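Local atomic coordinates of bile salt hydrolase/transferase (Clostridium perfringens, PDB entry 2RG2), a protein that hydrolyses the amide bond of glycine- and taurine-conjugated bile salts and also joins bile acids to amines as an N-acyltransferase. Residues F15-D20 with A78-P83; I32-K37 with N307-E312; P64-G69 with F104-L109. The protein carries 1 engineered substitution. All coordinates share one frame; numbering follows the deposited sequence.

Contact 1. Residues F15-D20 with A78-P83; sequences FGLNMD and AGLNFP. Engineered in segment 15-20: L17 (natural residue Arg). With EDO (1,2-ethanediol), chain E.
L17, an engineered residue in place of the natural arginine, meets L80 tip to tip across the contact, with L17 CD1 3.8 Å from L80 CG. That same methyl lies 4.1 Å from A78 CB and also abuts the G79 carbonyl. The L17 torsions explain this reach: CG stands between the backbone N and the carbonyl carbon (chi1 83°), and the extended chi2 of 172° sends CD1 across to the other strand. Beside this pair, the F15 ring turns its rim to A78. F15 CZ is 3.9 Å from A78 CB, and A78 N lies at the ring edge, near its plane.

This close packing gives way at M19. Its chain, bent at chi2 and chi3, brings CE only within 4.1 Å of G79 O, and a 1,2-ethanediol, probably from the crystallisation liquor, comes closer, with its O1 3.4 Å from M19 CE. The diol donates a hydrogen bond from O1 to G79 O (2.8 Å). Beyond this point the strands diverge.

No hydrogen bond links the segments. The natural arginine's position, here an engineered leucine, belongs to the deoxycholate site, and N81 to the taurine site. With axes 8.1 Å apart and directions 31° from parallel, strands 13-21 and 76-81 come from the two stacked antiparallel sheets of the alpha-beta-beta-alpha Ntn-hydrolase fold.

Contact 2. Residues I32-K37 with N307-E312; sequences IPRNFK and NLDGNE
R34 and L308 are joined through their backbones, R34 N donating to L308 O over 2.8 Å. The R34 side chain then folds back over the turn. A bend at chi3 (74°) brings its guanidinium against two neighbours at once. L308 CB packs over one face, 3.5 Å from R34 NH2, while R34 NH1 forms a salt bridge to D309 OD1 at 2.9 Å. In that bridge the two flat groups are inclined by 60°, and the nitrogen reaches OD1 from above the carboxylate plane. P33 lies flush against the backbone of 307-312, its ring carbons facing carbonyl oxygens: P33 CG is 3.2 Å from G310 O, and P33 CD is 3.3 Å from E312 O. F36 closes this end with its ring edge, CE2 lying 3.6 Å from N311 O.

A second shell fixes these groups. The turn N307-G310 is type I, closed by G310 N to N307 O, and the N307 side chain adds an Asx turn, its OD1 accepting from D309 N at 3.0 Å. One water donates to both R34 O and G310 O, bridging the loops; another donates to N35 OD1 and D309 OD1, giving that carboxylate oxygen a partner besides R34 NH1. Behind 32-37, T49 OG1 bonds to P33 O and F36 N, and E72 forms a salt bridge with R34 NH2.

NH1 thus pairs with D309 and NH2 with E72, two carboxylates that probably fix the place and rotation of the guanidinium. The surface junction is mixed, combining a salt bridge and a backbone bond with the packing of P33, L308 and F36.

Contact 3. Residues P64-G69 with F104-L109; sequences PTFADG and FLLWVL. With EDO (1,2-ethanediol), chain F; EDO (1,2-ethanediol), chain E.
Strand 64-66 runs across helix 104-109 almost at a right angle (94°), the two short axes passing 7.1 Å apart. The chain turns a corner at A67 and D68, which form a classic beta bulge opposite M56, and G69 starts the next strand, so the chain bends around the helix and meets it along L105 and L109. No direct hydrogen bond joins the segments. Instead a water accepts from F66 N and from L106 N, 3.1 Å from each, L106 being in the first turn of the helix, where amides lack an i-4 carbonyl within the helix.

L105 is the central side chain. Its CG rests 3.7 Å from F66 CB, and its CD2 lies 3.5 Å from A67 O. L106 crosses the F66 ring obliquely. With CG anti to the backbone N (chi1 -178°), it carries CD1 to 4.0 Å from F66 CE1 and turns CD2 toward P64. One helical turn beyond L105, L109 CD1 lies directly on the bare backbone of G69, 3.4 Å from its carbonyl carbon.

D68 points away from the helix. Its carboxylate is hydrogen-bonded by the hydroxyls of Y277, Y288 and S279. Each carbonyl oxygen at the corner meets an L105 carbon and a diol hydroxyl: one 1,2-ethanediol donates from O2 to A67 O (3.0 Å), and a second makes a weak bond from O1 to F66 O.

The joint is thus apolar at its centre, where L105, L106 and L109 meet F66, P64 and G69; one shared water binds the amides of F66 and L106.

How the contacts relate
Contacts 1 and 3 adjoin, their centres 12 Å apart: G79 N lies 2.9 Å from A67 O, a probable hydrogen bond, and L17 packs on D68. One ethanediol touches both. Contact 2 lies at the surface, its centre 26 Å from contact 1 and 15 Å from contact 3, which it meets through I32, packed on P64, F66 and L106. Along the chain, contact 3 is nested between the segments of contact 2, whereas those of contact 1 alternate with both others. Strands 28-32, 63-66 and 76-81 share one antiparallel sheet. Contact 1 faces it with strand 13-21 of the other, contact 3 covers it with helix 104-111, and contact 2 joins loops at the ends of its paired strands 28-32 and 314-317.

Contact 1. Residues F15-D20 with A78-P83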
loop_
_atom_site.group_PDB
_atom_site.type_symbol
_atom_site.label_atom_id
_atom_site.label_comp_id
_atom_site.label_asym_id
_atom_site.label_seq_id
_atom_site.Cartn_x
_atom_site.Cartn_y
_atom_site.Cartn_z
ATOM N N PHE A 15 5.725 15.542 25.985
ATOM C CA PHE A 15 6.787 14.856 25.277
ATOM C C PHE A 15 6.978 13.464 25.852
ATOM O O PHE A 15 7.021 13.294 27.078
ATOM C CB PHE A 15 8.111 15.637 25.390
ATOM C CG PHE A 15 9.294 14.880 24.851
ATOM C CD1 PHE A 15 9.421 14.638 23.482
ATOM C CD2 PHE A 15 10.275 14.387 25.709
ATOM C CE1 PHE A 15 10.514 13.909 22.972
ATOM C CE2 PHE A 15 11.373 13.668 25.215
ATOM C CZ PHE A 15 11.496 13.430 23.841
ATOM N N GLY A 16 7.075 12.453 24.990
ATOM C CA GLY A 16 7.274 11.086 25.502
ATOM C C GLY A 16 7.392 10.079 24.391
ATOM O O GLY A 16 7.639 10.444 23.250
ATOM N N LEU A 17 7.236 8.806 24.721
ATOM C CA LEU A 17 7.370 7.774 23.690
ATOM C C LEU A 17 6.669 6.484 24.050
ATOM O O LEU A 17 6.404 6.214 25.243
ATOM C CB LEU A 17 8.842 7.485 23.428
ATOM C CG LEU A 17 9.628 6.529 24.326
ATOM C CD1 LEU A 17 10.995 6.295 23.710
ATOM C CD2 LEU A 17 9.779 7.089 25.729
ATOM N N ASN A 18 6.362 5.720 23.006
ATOM C CA ASN A 18 6.114 4.282 23.102
ATOM C C ASN A 18 7.451 3.593 23.152
ATOM O O ASN A 18 8.259 3.750 22.219
ATOM C CB ASN A 18 5.465 3.766 21.821
ATOM C CG ASN A 18 3.975 3.978 21.772
ATOM O OD1 ASN A 18 3.347 4.346 22.763
ATOM N ND2 ASN A 18 3.386 3.714 20.592
ATOM N N MET A 19 7.672 2.804 24.198
ATOM C CA MET A 19 8.891 2.016 24.336
ATOM C C MET A 19 8.528 0.614 23.914
ATOM O O MET A 19 7.776 -0.066 24.612
ATOM C CB MET A 19 9.395 2.047 25.784
ATOM C CG MET A 19 10.587 1.129 26.059
ATOM S SD MET A 19 12.047 1.606 25.095
ATOM C CE MET A 19 12.445 3.170 25.832
ATOM N N ASP A 20 9.034 0.225 22.743
ATOM C CA ASP A 20 8.632 -0.995 22.051
ATOM C C ASP A 20 9.786 -1.958 22.122
ATOM O O ASP A 20 10.825 -1.737 21.480
ATOM C CB ASP A 20 8.347 -0.719 20.567
ATOM C CG ASP A 20 7.197 0.240 20.351
ATOM O OD1 ASP A 20 6.423 0.470 21.302
ATOM O OD2 ASP A 20 7.065 0.749 19.211
ATOM N N ALA A 78 14.568 11.463 25.287
ATOM C CA ALA A 78 14.265 10.039 25.177
ATOM C C ALA A 78 15.227 9.371 24.230
ATOM O O ALA A 78 15.564 9.945 23.200
ATOM C CB ALA A 78 12.797 9.821 24.696
ATOM N N GLY A 79 15.678 8.162 24.578
ATOM C CA GLY A 79 16.483 7.353 23.669
ATOM C C GLY A 79 15.633 6.302 22.960
ATOM O O GLY A 79 14.787 5.652 23.585
ATOM N N LEU A 80 15.844 6.155 21.658
ATOM C CA LEU A 80 15.082 5.208 20.815
ATOM C C LEU A 80 16.084 4.365 20.009
ATOM O O LEU A 80 17.172 4.836 19.699
ATOM C CB LEU A 80 14.131 5.970 19.858
ATOM C CG LEU A 80 12.934 6.739 20.452
ATOM C CD1 LEU A 80 13.381 8.042 21.142
ATOM C CD2 LEU A 80 11.897 7.074 19.376
ATOM N N ASN A 81 15.721 3.122 19.665
ATOM C CA ASN A 81 16.635 2.231 18.925
ATOM C C ASN A 81 17.076 2.854 17.591
ATOM O O ASN A 81 16.285 3.521 16.919
ATOM C CB ASN A 81 15.956 0.862 18.696
ATOM C CG ASN A 81 16.946 -0.255 18.367
ATOM O OD1 ASN A 81 18.061 -0.313 18.914
ATOM N ND2 ASN A 81 16.526 -1.171 17.481
ATOM N N PHE A 82 18.342 2.661 17.232
ATOM C CA PHE A 82 18.926 3.243 16.014
ATOM C C PHE A 82 19.971 2.270 15.418
ATOM O O PHE A 82 21.173 2.567 15.398
ATOM C CB PHE A 82 19.540 4.607 16.365
ATOM C CG PHE A 82 19.997 5.432 15.183
ATOM C CD1 PHE A 82 19.171 5.660 14.084
ATOM C CD2 PHE A 82 21.243 6.061 15.221
ATOM C CE1 PHE A 82 19.599 6.462 13.003
ATOM C CE2 PHE A 82 21.682 6.867 14.149
ATOM C CZ PHE A 82 20.857 7.059 13.033
ATOM N N PRO A 83 19.514 1.099 14.926
ATOM C CA PRO A 83 20.466 0.117 14.404
ATOM C C PRO A 83 21.047 0.481 13.030
ATOM O O PRO A 83 20.498 1.321 12.325
ATOM C CB PRO A 83 19.635 -1.171 14.326
ATOM C CG PRO A 83 18.201 -0.706 14.153
ATOM C CD PRO A 83 18.111 0.642 14.839
HETATM C C1 EDO E . 16.242 2.783 25.857
HETATM O O1 EDO E . 15.580 3.152 24.646
HETATM C C2 EDO E . 17.430 3.703 26.088
HETATM O O2 EDO E . 17.020 5.072 25.991
#

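Contact 2. Residues I32-K37 with N307-E312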
loop_
_atom_site.group_PDB
_atom_site.type_symbol
_atom_site.label_atom_id
_atom_site.label_comp_id
_atom_site.label_asym_id
_atom_site.label_seq_id
_atom_site.Cartn_x
_atom_site.Cartn_y
_atom_site.Cartn_z
ATOM N N ILE A 32 15.646 11.833 40.951
ATOM C CA ILE A 32 16.908 12.288 41.525
ATOM C C ILE A 32 16.768 13.765 41.893
ATOM O O ILE A 32 16.504 14.611 41.016
ATOM C CB ILE A 32 18.099 12.146 40.548
ATOM C CG1 ILE A 32 18.161 10.749 39.929
ATOM C CG2 ILE A 32 19.426 12.467 41.273
ATOM C CD1 ILE A 32 19.048 10.669 38.689
ATOM N N PRO A 33 16.960 14.098 43.189
ATOM C CA PRO A 33 16.932 15.508 43.577
ATOM C C PRO A 33 18.075 16.301 42.920
ATOM O O PRO A 33 18.994 15.705 42.350
ATOM C CB PRO A 33 17.075 15.478 45.110
ATOM C CG PRO A 33 17.476 14.088 45.466
ATOM C CD PRO A 33 17.177 13.177 44.325
ATOM N N ARG A 34 18.006 17.632 42.977
ATOM C CA ARG A 34 19.114 18.468 42.473
ATOM C C ARG A 34 20.319 18.422 43.423
ATOM O O ARG A 34 20.162 18.107 44.614
ATOM C CB ARG A 34 18.659 19.912 42.231
ATOM C CG ARG A 34 18.414 20.739 43.485
ATOM C CD ARG A 34 18.110 22.184 43.127
ATOM N NE ARG A 34 16.768 22.372 42.564
ATOM C CZ ARG A 34 15.692 22.722 43.250
ATOM N NH1 ARG A 34 15.745 22.935 44.567
ATOM N NH2 ARG A 34 14.554 22.896 42.615
ATOM N N ASN A 35 21.503 18.731 42.892
ATOM C CA ASN A 35 22.754 18.686 43.658
ATOM C C ASN A 35 23.044 17.300 44.242
ATOM O O ASN A 35 23.626 17.167 45.323
ATOM C CB ASN A 35 22.764 19.785 44.737
ATOM C CG ASN A 35 22.464 21.162 44.167
ATOM O OD1 ASN A 35 21.668 21.923 44.716
ATOM N ND2 ASN A 35 23.076 21.471 43.039
ATOM N N PHE A 36 22.626 16.263 43.519
ATOM C CA PHE A 36 22.832 14.896 43.974
ATOM C C PHE A 36 24.000 14.250 43.265
ATOM O O PHE A 36 24.104 14.297 42.039
ATOM C CB PHE A 36 21.565 14.036 43.800
ATOM C CG PHE A 36 21.671 12.684 44.450
ATOM C CD1 PHE A 36 22.247 11.607 43.776
ATOM C CD2 PHE A 36 21.229 12.498 45.759
ATOM C CE1 PHE A 36 22.373 10.352 44.396
ATOM C CE2 PHE A 36 21.350 11.246 46.386
ATOM C CZ PHE A 36 21.923 10.180 45.702
ATOM N N LYS A 37 24.876 13.612 44.043
ATOM C CA LYS A 37 26.061 12.974 43.499
ATOM C C LYS A 37 25.787 11.526 43.088
ATOM O O LYS A 37 25.695 10.619 43.933
ATOM C CB LYS A 37 27.195 13.037 44.533
ATOM C CG LYS A 37 28.573 12.825 43.987
ATOM C CD LYS A 37 29.591 13.446 44.961
ATOM C CE LYS A 37 30.832 12.611 45.027
ATOM N NZ LYS A 37 31.830 13.231 45.946
ATOM N N ASN A 307 10.809 16.583 47.638
ATOM C CA ASN A 307 11.750 17.628 48.031
ATOM C C ASN A 307 12.855 17.662 46.976
ATOM O O ASN A 307 13.665 16.739 46.884
ATOM C CB ASN A 307 12.309 17.321 49.428
ATOM C CG ASN A 307 13.337 18.335 49.893
ATOM O OD1 ASN A 307 13.578 19.345 49.236
ATOM N ND2 ASN A 307 13.941 18.067 51.048
ATOM N N LEU A 308 12.872 18.720 46.167
ATOM C CA LEU A 308 13.855 18.833 45.074
ATOM C C LEU A 308 15.279 18.987 45.614
ATOM O O LEU A 308 16.262 18.723 44.917
ATOM C CB LEU A 308 13.464 19.946 44.088
ATOM C CG LEU A 308 12.092 19.823 43.390
ATOM C CD1 LEU A 308 11.906 20.912 42.336
ATOM C CD2 LEU A 308 11.910 18.452 42.739
ATOM N N ASP A 309 15.369 19.368 46.889
ATOM C CA ASP A 309 16.643 19.433 47.606
ATOM C C ASP A 309 16.844 18.256 48.538
ATOM O O ASP A 309 17.660 18.330 49.474
ATOM C CB ASP A 309 16.709 20.728 48.407
ATOM C CG ASP A 309 16.718 21.923 47.524
ATOM O OD1 ASP A 309 17.555 21.951 46.596
ATOM O OD2 ASP A 309 15.869 22.801 47.719
ATOM N N GLY A 310 16.100 17.175 48.284
ATOM C CA GLY A 310 16.252 15.923 49.034
ATOM C C GLY A 310 17.624 15.268 48.938
ATOM O O GLY A 310 18.453 15.628 48.092
ATOM N N ASN A 311 17.865 14.296 49.807
ATOM C CA ASN A 311 19.164 13.631 49.876
ATOM C C ASN A 311 19.146 12.149 49.484
ATOM O O ASN A 311 20.088 11.415 49.781
ATOM C CB ASN A 311 19.766 13.807 51.284
ATOM C CG ASN A 311 18.792 13.423 52.390
ATOM O OD1 ASN A 311 17.828 12.694 52.162
ATOM N ND2 ASN A 311 19.046 13.914 53.600
ATOM N N GLU A 312 18.072 11.708 48.824
ATOM C CA GLU A 312 17.955 10.327 48.377
ATOM C C GLU A 312 17.395 10.227 46.960
ATOM O O GLU A 312 16.467 10.945 46.626
ATOM C CB GLU A 312 16.991 9.569 49.293
ATOM C CG GLU A 312 17.339 9.630 50.800
ATOM C CD GLU A 312 16.404 8.806 51.656
ATOM O OE1 GLU A 312 16.102 7.651 51.282
ATOM O OE2 GLU A 312 15.991 9.301 52.724
HETATM O O HOH W 1 20.608 16.357 46.701
HETATM O O HOH W 2 20.083 21.126 46.908
#

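Contact 3. Residues P64-G69 with F104-L109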
loop_
_atom_site.group_PDB
_atom_site.type_symbol
_atom_site.label_atom_id
_atom_site.label_comp_id
_atom_site.label_asym_id
_atom_site.label_seq_id
_atom_site.Cartn_x
_atom_site.Cartn_y
_atom_site.Cartn_z
ATOM N N PRO A 64 22.078 5.593 38.597
ATOM C CA PRO A 64 20.870 5.619 37.763
ATOM C C PRO A 64 21.179 5.774 36.270
ATOM O O PRO A 64 22.065 6.542 35.898
ATOM C CB PRO A 64 20.116 6.849 38.288
ATOM C CG PRO A 64 21.211 7.784 38.760
ATOM C CD PRO A 64 22.356 6.899 39.224
ATOM N N THR A 65 20.456 5.036 35.426
ATOM C CA THR A 65 20.514 5.225 33.978
ATOM C C THR A 65 19.071 5.311 33.473
ATOM O O THR A 65 18.208 4.622 34.001
ATOM C CB THR A 65 21.291 4.095 33.270
ATOM O OG1 THR A 65 21.509 4.437 31.893
ATOM C CG2 THR A 65 20.543 2.786 33.320
ATOM N N PHE A 66 18.829 6.141 32.462
ATOM C CA PHE A 66 17.460 6.380 31.984
ATOM C C PHE A 66 17.244 5.994 30.528
ATOM O O PHE A 66 18.151 6.120 29.693
ATOM C CB PHE A 66 17.094 7.853 32.144
ATOM C CG PHE A 66 16.990 8.304 33.578
ATOM C CD1 PHE A 66 18.129 8.747 34.271
ATOM C CD2 PHE A 66 15.764 8.342 34.216
ATOM C CE1 PHE A 66 18.029 9.192 35.612
ATOM C CE2 PHE A 66 15.656 8.779 35.560
ATOM C CZ PHE A 66 16.795 9.207 36.241
ATOM N N ALA A 67 16.020 5.541 30.241
ATOM C CA ALA A 67 15.534 5.348 28.883
ATOM C C ALA A 67 14.906 6.665 28.381
ATOM O O ALA A 67 15.063 7.024 27.225
ATOM C CB ALA A 67 14.498 4.218 28.841
ATOM N N ASP A 68 14.201 7.370 29.266
ATOM C CA ASP A 68 13.518 8.624 28.939
ATOM C C ASP A 68 13.193 9.370 30.221
ATOM O O ASP A 68 12.988 8.751 31.266
ATOM C CB ASP A 68 12.221 8.369 28.154
ATOM C CG ASP A 68 11.265 7.431 28.880
ATOM O OD1 ASP A 68 11.593 6.226 29.013
ATOM O OD2 ASP A 68 10.173 7.898 29.264
ATOM N N GLY A 69 13.147 10.697 30.156
ATOM C CA GLY A 69 12.980 11.468 31.372
ATOM C C GLY A 69 12.927 12.960 31.148
ATOM O O GLY A 69 13.080 13.449 30.009
ATOM N N PHE A 104 24.073 9.193 28.256
ATOM C CA PHE A 104 23.661 10.381 27.525
ATOM C C PHE A 104 22.378 10.986 28.083
ATOM O O PHE A 104 22.294 12.199 28.261
ATOM C CB PHE A 104 23.543 10.085 26.028
ATOM C CG PHE A 104 23.249 11.293 25.206
ATOM C CD1 PHE A 104 24.287 12.112 24.765
ATOM C CD2 PHE A 104 21.941 11.619 24.856
ATOM C CE1 PHE A 104 24.027 13.249 23.980
ATOM C CE2 PHE A 104 21.670 12.761 24.088
ATOM C CZ PHE A 104 22.708 13.569 23.647
ATOM N N LEU A 105 21.384 10.146 28.365
ATOM C CA LEU A 105 20.108 10.614 28.906
ATOM C C LEU A 105 20.342 11.450 30.156
ATOM O O LEU A 105 19.912 12.605 30.236
ATOM C CB LEU A 105 19.191 9.422 29.239
ATOM C CG LEU A 105 17.693 9.481 28.880
ATOM C CD1 LEU A 105 17.010 10.683 29.488
ATOM C CD2 LEU A 105 17.511 9.459 27.368
ATOM N N LEU A 106 21.051 10.875 31.123
ATOM C CA LEU A 106 21.303 11.582 32.369
ATOM C C LEU A 106 22.169 12.829 32.155
ATOM O O LEU A 106 21.928 13.851 32.784
ATOM C CB LEU A 106 21.962 10.674 33.396
ATOM C CG LEU A 106 22.233 11.298 34.770
ATOM C CD1 LEU A 106 20.974 11.838 35.440
ATOM C CD2 LEU A 106 22.890 10.226 35.652
ATOM N N TRP A 107 23.148 12.744 31.263
ATOM C CA TRP A 107 24.035 13.880 31.001
ATOM C C TRP A 107 23.233 15.091 30.501
ATOM O O TRP A 107 23.468 16.228 30.927
ATOM C CB TRP A 107 25.116 13.481 29.999
ATOM C CG TRP A 107 25.981 14.613 29.534
ATOM C CD1 TRP A 107 27.114 15.103 30.152
ATOM C CD2 TRP A 107 25.813 15.372 28.335
ATOM N NE1 TRP A 107 27.642 16.135 29.405
ATOM C CE2 TRP A 107 26.860 16.326 28.292
ATOM C CE3 TRP A 107 24.862 15.362 27.306
ATOM C CZ2 TRP A 107 26.993 17.245 27.242
ATOM C CZ3 TRP A 107 24.993 16.282 26.253
ATOM C CH2 TRP A 107 26.056 17.213 26.241
ATOM N N VAL A 108 22.282 14.844 29.605
ATOM C CA VAL A 108 21.384 15.913 29.135
ATOM C C VAL A 108 20.538 16.504 30.268
ATOM O O VAL A 108 20.497 17.735 30.440
ATOM C CB VAL A 108 20.439 15.412 27.984
ATOM C CG1 VAL A 108 19.428 16.477 27.629
ATOM C CG2 VAL A 108 21.246 15.036 26.746
ATOM N N LEU A 109 19.830 15.643 31.010
ATOM C CA LEU A 109 18.806 16.112 31.958
ATOM C C LEU A 109 19.424 16.712 33.219
ATOM O O LEU A 109 18.875 17.649 33.800
ATOM C CB LEU A 109 17.847 14.973 32.335
ATOM C CG LEU A 109 17.083 14.373 31.155
ATOM C CD1 LEU A 109 16.231 13.221 31.689
ATOM C CD2 LEU A 109 16.197 15.451 30.489
HETATM C C1 EDO F . 17.478 1.824 29.324
HETATM O O1 EDO F . 18.272 2.995 29.097
HETATM C C2 EDO F . 17.508 1.486 30.810
HETATM O O2 EDO F . 17.882 2.654 31.541
HETATM C C1 EDO E . 16.242 2.783 25.857
HETATM O O1 EDO E . 15.580 3.152 24.646
HETATM C C2 EDO E . 17.430 3.703 26.088
HETATM O O2 EDO E . 17.020 5.072 25.991
HETATM O O HOH W 3 21.240 7.829 31.519
#